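Local structure of arginase (RocF) (Helicobacter pylori, 4G3H) at residues P72-V77 against P84-S89; Q99-V104 against V226-L231. The protein probably hydrolyses L-arginine to L-ornithine and urea, the ureohydrolase step of arginine metabolism, with two manganese ions bound in each subunit. All coordinates share one frame; numbering follows the deposited sequence.

Contact 1. Residues P72-V77 against P84-S89; sequences PCMKEV and PLILSS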
loop_
_atom_site.group_PDB
_atom_site.type_symbol
_atom_site.label_atom_id
_atom_site.label_comp_id
_atom_site.label_asym_id
_atom_site.label_seq_id
_atom_site.Cartn_x
_atom_site.Cartn_y
_atom_site.Cartn_z
ATOM N N PRO A 72 -4.232 -3.925 -16.216
ATOM C CA PRO A 72 -5.539 -3.771 -16.867
ATOM C C PRO A 72 -6.708 -4.050 -15.914
ATOM O O PRO A 72 -7.719 -3.344 -15.938
ATOM C CB PRO A 72 -5.470 -4.771 -18.022
ATOM C CG PRO A 72 -4.011 -4.742 -18.389
ATOM C CD PRO A 72 -3.337 -4.777 -17.021
ATOM N N CYS A 73 -6.567 -5.079 -15.078
ATOM C CA CYS A 73 -7.614 -5.434 -14.120
ATOM C C CYS A 73 -7.820 -4.337 -13.081
ATOM O O CYS A 73 -8.957 -3.981 -12.759
ATOM C CB CYS A 73 -7.274 -6.748 -13.396
ATOM S SG CYS A 73 -7.455 -8.244 -14.400
ATOM N N MET A 74 -6.723 -3.807 -12.547
ATOM C CA MET A 74 -6.834 -2.755 -11.550
ATOM C C MET A 74 -7.399 -1.470 -12.156
ATOM O O MET A 74 -8.086 -0.712 -11.470
ATOM C CB MET A 74 -5.476 -2.481 -10.889
ATOM C CG MET A 74 -4.976 -3.606 -9.980
ATOM S SD MET A 74 -6.210 -4.187 -8.770
ATOM C CE MET A 74 -6.548 -2.666 -7.844
ATOM N N LYS A 75 -7.116 -1.212 -13.430
ATOM C CA LYS A 75 -7.653 -0.012 -14.068
ATOM C C LYS A 75 -9.170 -0.135 -14.105
ATOM O O LYS A 75 -9.880 0.841 -13.875
ATOM C CB LYS A 75 -7.116 0.159 -15.491
ATOM C CG LYS A 75 -5.643 0.504 -15.562
ATOM C CD LYS A 75 -5.244 0.967 -16.964
ATOM C CE LYS A 75 -5.975 2.251 -17.349
ATOM N NZ LYS A 75 -5.506 2.805 -18.652
ATOM N N GLU A 76 -9.664 -1.337 -14.388
ATOM C CA GLU A 76 -11.108 -1.571 -14.421
ATOM C C GLU A 76 -11.714 -1.206 -13.074
ATOM O O GLU A 76 -12.793 -0.620 -13.003
ATOM C CB GLU A 76 -11.417 -3.039 -14.721
ATOM C CG GLU A 76 -11.072 -3.481 -16.130
ATOM C CD GLU A 76 -11.470 -4.924 -16.407
ATOM O OE1 GLU A 76 -11.267 -5.388 -17.548
ATOM O OE2 GLU A 76 -11.986 -5.596 -15.488
ATOM N N VAL A 77 -11.016 -1.561 -12.000
ATOM C CA VAL A 77 -11.497 -1.251 -10.659
ATOM C C VAL A 77 -11.477 0.257 -10.411
ATOM O O VAL A 77 -12.474 0.838 -9.986
ATOM C CB VAL A 77 -10.629 -1.946 -9.573
ATOM C CG1 VAL A 77 -11.010 -1.424 -8.185
ATOM C CG2 VAL A 77 -10.815 -3.460 -9.646
ATOM N N PRO A 84 -12.585 1.962 -3.533
ATOM C CA PRO A 84 -11.939 0.653 -3.458
ATOM C C PRO A 84 -11.063 0.394 -2.230
ATOM O O PRO A 84 -10.199 1.204 -1.873
ATOM C CB PRO A 84 -11.122 0.625 -4.738
ATOM C CG PRO A 84 -10.581 2.042 -4.766
ATOM C CD PRO A 84 -11.781 2.895 -4.347
ATOM N N LEU A 85 -11.300 -0.739 -1.581
ATOM C CA LEU A 85 -10.487 -1.147 -0.442
ATOM C C LEU A 85 -9.656 -2.287 -1.024
ATOM O O LEU A 85 -10.198 -3.312 -1.439
ATOM C CB LEU A 85 -11.356 -1.650 0.711
ATOM C CG LEU A 85 -10.546 -2.255 1.860
ATOM C CD1 LEU A 85 -9.486 -1.278 2.337
ATOM C CD2 LEU A 85 -11.482 -2.629 2.986
ATOM N N ILE A 86 -8.343 -2.106 -1.056
ATOM C CA ILE A 86 -7.458 -3.097 -1.655
ATOM C C ILE A 86 -6.544 -3.875 -0.706
ATOM O O ILE A 86 -5.657 -3.302 -0.075
ATOM C CB ILE A 86 -6.567 -2.421 -2.721
ATOM C CG1 ILE A 86 -7.444 -1.628 -3.692
ATOM C CG2 ILE A 86 -5.752 -3.469 -3.469
ATOM C CD1 ILE A 86 -6.694 -0.570 -4.443
ATOM N N LEU A 87 -6.759 -5.095 -0.619
ATOM C CA LEU A 87 -5.911 -6.019 -0.015
ATOM C C LEU A 87 -4.872 -6.622 -0.915
ATOM O O LEU A 87 -5.064 -7.518 -1.442
ATOM C CB LEU A 87 -6.627 -6.989 0.898
ATOM C CG LEU A 87 -7.886 -6.615 1.589
ATOM C CD1 LEU A 87 -8.673 -7.496 2.008
ATOM C CD2 LEU A 87 -7.624 -5.896 2.596
ATOM N N SER A 88 -3.773 -5.991 -0.919
ATOM C CA SER A 88 -2.645 -6.174 -1.711
ATOM C C SER A 88 -1.767 -7.413 -1.588
ATOM O O SER A 88 -1.092 -7.622 -2.318
ATOM C CB SER A 88 -1.897 -4.919 -1.930
ATOM O OG SER A 88 -1.151 -4.577 -1.000
ATOM N N SER A 89 -1.894 -8.043 -0.447
ATOM C CA SER A 89 -1.246 -9.121 0.101
ATOM C C SER A 89 0.163 -8.787 0.494
ATOM O O SER A 89 0.367 -8.753 1.416
ATOM C CB SER A 89 -1.222 -10.321 -0.818
ATOM O OG SER A 89 -0.822 -11.423 -0.322
#
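Met-74 and Ile-86 meet tip to tip: the terminal methyl CE of Met-74 stands 4.0 Å from CD1 of Ile-86. In the second touch Val-77 sets its CG1 methyl 4.0 Å from ring carbon CB of Pro-84, the two groups crossing at a slant. Both pairs are purely apolar and lie in the interior, and with only 111 Å² buried in all they make a light contact that neighbouring side chains complete.

The backbones explain the difference in reach. CA of Val-77 and CA of Pro-84 are 7.5 Å apart, close enough for a short branched side chain to meet a compact ring; CA of Met-74 and CA of Ile-86 are 9.9 Å apart, a span that the long, unbranched methionine covers together with the CD1 arm of isoleucine. Met-74 leaves its helix across the line to the strand rather than straight at it, and bends at chi2 (-50°) and again at chi3 (-59°) bring its methyl round to Ile-86. Val-77 has CG1 anti to its backbone N (chi1 171°), which puts that methyl on the proline.

In the fold this is the helix-to-strand half of a beta-alpha-beta unit: helix 59-78 follows strand 44-50 and packs on the parallel sheet before the chain enters strand 84-87, two places further across. Strand 2-8 lies between these two, and its Val-4 touches both Met-74 and Val-77. Phe-78, next along the helix, packs on Pro-84 and Ile-86, while Ile-97 of helix 94-104 adds to the cover of Ile-86. Glu-76 makes a salt bridge with Arg-46 of strand 44-50.

Contact 2. Residues Q99-V104 against V226-L231; sequences QAFRSV and VDIIYL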
loop_
_atom_site.group_PDB
_atom_site.type_symbol
_atom_site.label_atom_id
_atom_site.label_comp_id
_atom_site.label_asym_id
_atom_site.label_seq_id
_atom_site.Cartn_x
_atom_site.Cartn_y
_atom_site.Cartn_z
ATOM N N GLN A 99 0.368 2.005 -10.524
ATOM C CA GLN A 99 0.551 2.396 -11.916
ATOM C C GLN A 99 -0.823 2.436 -12.581
ATOM O O GLN A 99 -1.106 3.319 -13.397
ATOM C CB GLN A 99 1.458 1.411 -12.661
ATOM C CG GLN A 99 2.926 1.453 -12.242
ATOM C CD GLN A 99 3.529 2.850 -12.327
ATOM O OE1 GLN A 99 3.454 3.632 -11.383
ATOM N NE2 GLN A 99 4.122 3.168 -13.468
ATOM N N ALA A 100 -1.680 1.480 -12.228
ATOM C CA ALA A 100 -3.027 1.438 -12.788
ATOM C C ALA A 100 -3.784 2.678 -12.311
ATOM O O ALA A 100 -4.529 3.301 -13.070
ATOM C CB ALA A 100 -3.742 0.183 -12.331
ATOM N N PHE A 101 -3.573 3.030 -11.046
ATOM C CA PHE A 101 -4.205 4.190 -10.430
ATOM C C PHE A 101 -3.782 5.472 -11.167
ATOM O O PHE A 101 -4.618 6.325 -11.480
ATOM C CB PHE A 101 -3.781 4.271 -8.964
ATOM C CG PHE A 101 -4.520 5.299 -8.168
ATOM C CD1 PHE A 101 -5.844 5.083 -7.785
ATOM C CD2 PHE A 101 -3.887 6.471 -7.763
ATOM C CE1 PHE A 101 -6.526 6.014 -7.007
ATOM C CE2 PHE A 101 -4.561 7.412 -6.982
ATOM C CZ PHE A 101 -5.886 7.179 -6.603
ATOM N N ARG A 102 -2.480 5.601 -11.418
ATOM C CA ARG A 102 -1.931 6.755 -12.127
ATOM C C ARG A 102 -2.469 6.778 -13.557
ATOM O O ARG A 102 -2.791 7.835 -14.089
ATOM C CB ARG A 102 -0.404 6.672 -12.186
ATOM C CG ARG A 102 0.288 6.637 -10.840
ATOM C CD ARG A 102 1.777 6.345 -11.007
ATOM N NE ARG A 102 2.487 7.441 -11.664
ATOM C CZ ARG A 102 3.781 7.412 -11.973
ATOM N NH1 ARG A 102 4.509 6.337 -11.692
ATOM N NH2 ARG A 102 4.350 8.463 -12.552
ATOM N N SER A 103 -2.558 5.603 -14.171
ATOM C CA SER A 103 -3.045 5.485 -15.537
ATOM C C SER A 103 -4.478 5.985 -15.675
ATOM O O SER A 103 -4.796 6.694 -16.625
ATOM C CB SER A 103 -2.952 4.031 -16.007
ATOM O OG SER A 103 -3.242 3.937 -17.389
ATOM N N VAL A 104 -5.342 5.613 -14.735
ATOM C CA VAL A 104 -6.734 6.057 -14.767
ATOM C C VAL A 104 -6.849 7.564 -14.507
ATOM O O VAL A 104 -7.691 8.239 -15.100
ATOM C CB VAL A 104 -7.592 5.312 -13.714
ATOM C CG1 VAL A 104 -8.990 5.915 -13.654
ATOM C CG2 VAL A 104 -7.682 3.834 -14.071
ATOM N N VAL A 226 -2.096 18.599 -4.401
ATOM C CA VAL A 226 -2.511 17.380 -5.106
ATOM C C VAL A 226 -4.015 17.324 -5.325
ATOM O O VAL A 226 -4.781 17.874 -4.539
ATOM C CB VAL A 226 -2.067 16.090 -4.356
ATOM C CG1 VAL A 226 -0.572 16.159 -4.045
ATOM C CG2 VAL A 226 -2.890 15.904 -3.087
ATOM N N ASP A 227 -4.428 16.647 -6.395
ATOM C CA ASP A 227 -5.843 16.519 -6.733
ATOM C C ASP A 227 -6.486 15.300 -6.093
ATOM O O ASP A 227 -7.660 15.331 -5.734
ATOM C CB ASP A 227 -6.025 16.424 -8.250
ATOM C CG ASP A 227 -5.490 17.637 -8.977
ATOM O OD1 ASP A 227 -5.955 18.758 -8.669
ATOM O OD2 ASP A 227 -4.611 17.465 -9.852
ATOM N N ILE A 228 -5.727 14.214 -5.984
ATOM C CA ILE A 228 -6.251 12.998 -5.382
ATOM C C ILE A 228 -5.176 12.297 -4.569
ATOM O O ILE A 228 -3.983 12.440 -4.828
ATOM C CB ILE A 228 -6.814 12.024 -6.436
ATOM C CG1 ILE A 228 -5.722 11.637 -7.422
ATOM C CG2 ILE A 228 -8.011 12.650 -7.142
ATOM C CD1 ILE A 228 -6.169 10.595 -8.407
ATOM N N ILE A 229 -5.620 11.523 -3.588
ATOM C CA ILE A 229 -4.711 10.848 -2.689
ATOM C C ILE A 229 -4.902 9.338 -2.643
ATOM O O ILE A 229 -6.024 8.830 -2.740
ATOM C CB ILE A 229 -4.874 11.442 -1.276
ATOM C CG1 ILE A 229 -4.627 12.953 -1.332
ATOM C CG2 ILE A 229 -3.916 10.781 -0.300
ATOM C CD1 ILE A 229 -4.857 13.668 -0.009
ATOM N N TYR A 230 -3.781 8.634 -2.507
ATOM C CA TYR A 230 -3.751 7.180 -2.414
ATOM C C TYR A 230 -3.133 6.836 -1.053
ATOM O O TYR A 230 -2.030 7.294 -0.739
ATOM C CB TYR A 230 -2.878 6.608 -3.541
ATOM C CG TYR A 230 -2.748 5.096 -3.556
ATOM C CD1 TYR A 230 -3.651 4.298 -4.267
ATOM C CD2 TYR A 230 -1.716 4.460 -2.858
ATOM C CE1 TYR A 230 -3.525 2.897 -4.282
ATOM C CE2 TYR A 230 -1.583 3.067 -2.862
ATOM C CZ TYR A 230 -2.490 2.293 -3.574
ATOM O OH TYR A 230 -2.354 0.921 -3.568
ATOM N N LEU A 231 -3.843 6.060 -0.237
ATOM C CA LEU A 231 -3.297 5.669 1.065
ATOM C C LEU A 231 -2.867 4.202 1.055
ATOM O O LEU A 231 -3.654 3.305 0.730
ATOM C CB LEU A 231 -4.309 5.893 2.200
ATOM C CG LEU A 231 -3.654 5.718 3.587
ATOM C CD1 LEU A 231 -4.302 6.649 4.598
ATOM C CD2 LEU A 231 -3.741 4.259 4.047
#
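Phe-101 of helix 94-104 reaches Ile-228 and Tyr-230 of strand 228-234 and carries every close touch between 99-104 and 226-231. Its aromatic contact is with Tyr-230: an edge-to-face pair in which the edge of the tyrosine is directed at the face of the phenylalanine, with centroids 5.3 Å apart and planes at 59°. CD1 of Tyr-230 sits over the centre of the Phe-101 ring, 4.0 Å above its plane. Both rings have CG anti to the backbone N (chi1 -171° in Phe-101), an extended setting that carries each toward the helix-sheet interface.

Aliphatic packing flanks this pair. CE2 of Phe-101 lies 3.8 Å from CD1 of Ile-228, which approaches from the opposite direction, and 3.9 Å from CB of Tyr-230. Ile-228 and Tyr-230, two apart on the strand, both face the helix, whereas Ile-229 turns its side chain to the other side of the sheet and presents its backbone O obliquely to the ring. Nearly antiparallel axes (168°), 10.9 Å apart, set a spacing that a large flat ring spans. The arrangement belongs to the three-layer alpha/beta/alpha fold of arginases, with a helix laid over a central parallel sheet.

Polar bonds stay beside this apolar layer. On the helix, NH1 of Arg-102 donates to OE1 of Gln-99 over 2.9 Å, in the carbonyl plane and on a lone pair, while NH2 of Arg-102 bonds to the backbone O of Leu-172. Tyr-230 suits its buried place: its ring can gain dispersion and weak electrostatic attraction from Phe-101, while its hydroxyl bonds to Glu-278 of strand 274-280, which probably helps fix where its edge meets Phe-101.

Contacts 1 and 2 lie on one face of the same parallel sheet, their centres 12 Å apart, and follow in series along the chain: strand 84-87 closes the first and leads into helix 94-104, which opens the second. The two helices touch directly. CB of Met-74 packs 3.5 Å from CB of Ala-100, and NZ of Lys-75 probably hydrogen-bonds to OG of Ser-103 at 2.8 Å. Glu-278 also bridges them, bonded to Ser-88 and to Tyr-230. Neither contact supplies a metal ligand: the side chains of Ile-86 and Tyr-230 are about 14 and 11 Å from a bound manganese, although strand 228-234 continues from contact 2 to the manganese ligand Asp-234.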